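Local coordinates for cysteine protease (Xylella fastidiosa, PDB 3OIS), which probably acts as a cysteine-type peptidase of the papain (C1) family and binds the nucleotide uridine-5'-diphosphate, at residues F106-Y109 with N110-K113. Residues are numbered along the deposited sequence; the frame is centred on the assembly and turned at random.
Sequences FIYY and NERK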
loop_
_atom_site.group_PDB
_atom_site.type_symbol
_atom_site.label_atom_id
_atom_site.label_comp_id
_atom_site.label_asym_id
_atom_site.label_seq_id
_atom_site.Cartn_x
_atom_site.Cartn_y
_atom_site.Cartn_z
ATOM N N PHE A 106 8.096 1.048 11.440
ATOM C CA PHE A 106 7.725 2.285 12.132
ATOM C C PHE A 106 6.249 2.685 11.725
ATOM O O PHE A 106 5.411 3.113 12.580
ATOM C CB PHE A 106 8.645 3.453 11.733
ATOM C CG PHE A 106 8.340 4.737 12.446
ATOM C CD1 PHE A 106 8.939 5.004 13.692
ATOM C CD2 PHE A 106 7.455 5.691 11.892
ATOM C CE1 PHE A 106 8.661 6.171 14.335
ATOM C CE2 PHE A 106 7.150 6.878 12.570
ATOM C CZ PHE A 106 7.788 7.088 13.827
ATOM N N ILE A 107 5.936 2.630 10.456
ATOM C CA ILE A 107 4.579 2.942 10.042
ATOM C C ILE A 107 3.610 1.952 10.681
ATOM O O ILE A 107 2.616 2.390 11.233
ATOM C CB ILE A 107 4.409 3.026 8.530
ATOM C CG1 ILE A 107 5.288 4.169 7.929
ATOM C CG2 ILE A 107 2.917 3.225 8.049
ATOM C CD1 ILE A 107 5.443 3.955 6.480
ATOM N N TYR A 108 3.890 0.669 10.551
ATOM C CA TYR A 108 2.943 -0.398 10.975
ATOM C C TYR A 108 2.722 -0.346 12.496
ATOM O O TYR A 108 1.624 -0.575 12.965
ATOM C CB TYR A 108 3.417 -1.783 10.478
ATOM C CG TYR A 108 2.403 -2.923 10.678
ATOM C CD1 TYR A 108 1.013 -2.707 10.401
ATOM C CD2 TYR A 108 2.851 -4.207 11.029
ATOM C CE1 TYR A 108 0.098 -3.789 10.536
ATOM C CE2 TYR A 108 1.951 -5.278 11.238
ATOM C CZ TYR A 108 0.568 -5.026 10.996
ATOM O OH TYR A 108 -0.260 -6.094 11.137
ATOM N N TYR A 109 3.768 -0.059 13.275
ATOM C CA TYR A 109 3.619 -0.016 14.743
ATOM C C TYR A 109 2.675 1.147 15.095
ATOM O O TYR A 109 1.653 0.978 15.821
ATOM C CB TYR A 109 5.018 0.141 15.414
ATOM C CG TYR A 109 4.898 0.218 16.906
ATOM C CD1 TYR A 109 5.055 -0.911 17.642
ATOM C CD2 TYR A 109 4.598 1.407 17.553
ATOM C CE1 TYR A 109 4.878 -0.883 19.028
ATOM C CE2 TYR A 109 4.477 1.435 18.987
ATOM C CZ TYR A 109 4.603 0.331 19.650
ATOM O OH TYR A 109 4.495 0.427 20.987
ATOM N N ASN A 110 2.916 2.328 14.508
ATOM C CA ASN A 110 2.097 3.425 14.811
ATOM C C ASN A 110 0.679 3.325 14.276
ATOM O O ASN A 110 -0.246 3.819 14.918
ATOM C CB ASN A 110 2.836 4.723 14.422
ATOM C CG ASN A 110 4.020 4.970 15.381
ATOM O OD1 ASN A 110 3.831 5.169 16.559
ATOM N ND2 ASN A 110 5.228 4.898 14.862
ATOM N N GLU A 111 0.470 2.672 13.130
ATOM C CA GLU A 111 -0.912 2.452 12.682
ATOM C C GLU A 111 -1.690 1.674 13.750
ATOM O O GLU A 111 -2.812 1.989 14.000
ATOM C CB GLU A 111 -0.965 1.593 11.402
ATOM C CG GLU A 111 -0.482 2.312 10.185
ATOM C CD GLU A 111 -0.293 1.392 8.977
ATOM O OE1 GLU A 111 0.303 0.322 9.109
ATOM O OE2 GLU A 111 -0.851 1.774 7.903
ATOM N N ARG A 112 -1.071 0.704 14.398
ATOM C CA ARG A 112 -1.792 -0.196 15.340
ATOM C C ARG A 112 -1.965 0.495 16.734
ATOM O O ARG A 112 -2.618 -0.032 17.568
ATOM C CB ARG A 112 -1.065 -1.511 15.449
ATOM C CG ARG A 112 -1.416 -2.282 14.068
ATOM C CD ARG A 112 -0.737 -3.648 14.043
ATOM N NE ARG A 112 0.649 -3.305 13.954
ATOM C CZ ARG A 112 1.580 -3.891 14.634
ATOM N NH1 ARG A 112 1.270 -4.946 15.412
ATOM N NH2 ARG A 112 2.814 -3.448 14.469
ATOM N N LYS A 113 -1.359 1.665 16.923
ATOM C CA LYS A 113 -1.714 2.574 18.067
ATOM C C LYS A 113 -3.040 3.237 17.831
ATOM O O LYS A 113 -3.712 3.659 18.806
ATOM C CB LYS A 113 -0.635 3.665 18.266
ATOM C CG LYS A 113 0.754 3.046 18.651
ATOM C CD LYS A 113 0.798 2.297 20.000
ATOM C CE LYS A 113 0.672 3.238 21.193
ATOM N NZ LYS A 113 0.430 2.418 22.483
HETATM O O HOH W 1 3.601 2.657 22.304
#
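Arg112 folds back along its own helix and lays its guanidinium flat over one face of the Tyr108 ring. The planes are 24° apart, and Arg112 CZ sits 3.8 Å from the centroid of the Tyr108 ring, a cation-pi contact. Arg112 CD adds a CH-pi contact to the same ring. The bend at chi3 (-68°) turns the head group back over the ring. Outside the pair, Arg112 NH1 bonds to Tyr120 O and NH2 to Ala164 O, while Tyr108 OH binds Asp121.

Backbone N-H groups bond to carbonyl oxygens four residues earlier, and the side-chain atoms Asn110 ND2 and Arg112 NE add bonds to Phe106 O and Tyr108 O. Arg112 NE donates to Tyr108 O at 3.1 Å from above the carbonyl plane. Phe106 O takes two bonds, from opposite faces of its plane: Asn110 N at 3.2 Å and Asn110 ND2 at 2.9 Å. Glu111 N reaches Ile107 O at 2.9 Å.

All this lies within helix 104-114 of the papain-family fold. The neighbouring helix 126-135, which carries UDP-binding Lys131 and Lys135, packs against Ile107 and Asn110; helix 170-176 touches Phe106 and Tyr109, and its Tyr173 OH bonds to Asn110 OD1.

Asn110 ND2 stands 3.4 Å above the Phe106 plane, over its centre. Glu111 OE1 meets the edge of the Tyr108 ring, 3.4 Å from Tyr108 CD1, with carboxylate and ring planes 77° apart, while Glu111 OE2 is bonded to Thr79. Tyr109 and Lys113 run side by side, and a water bonded to Tyr109 OH also accepts a weak bond from Lys113 NZ.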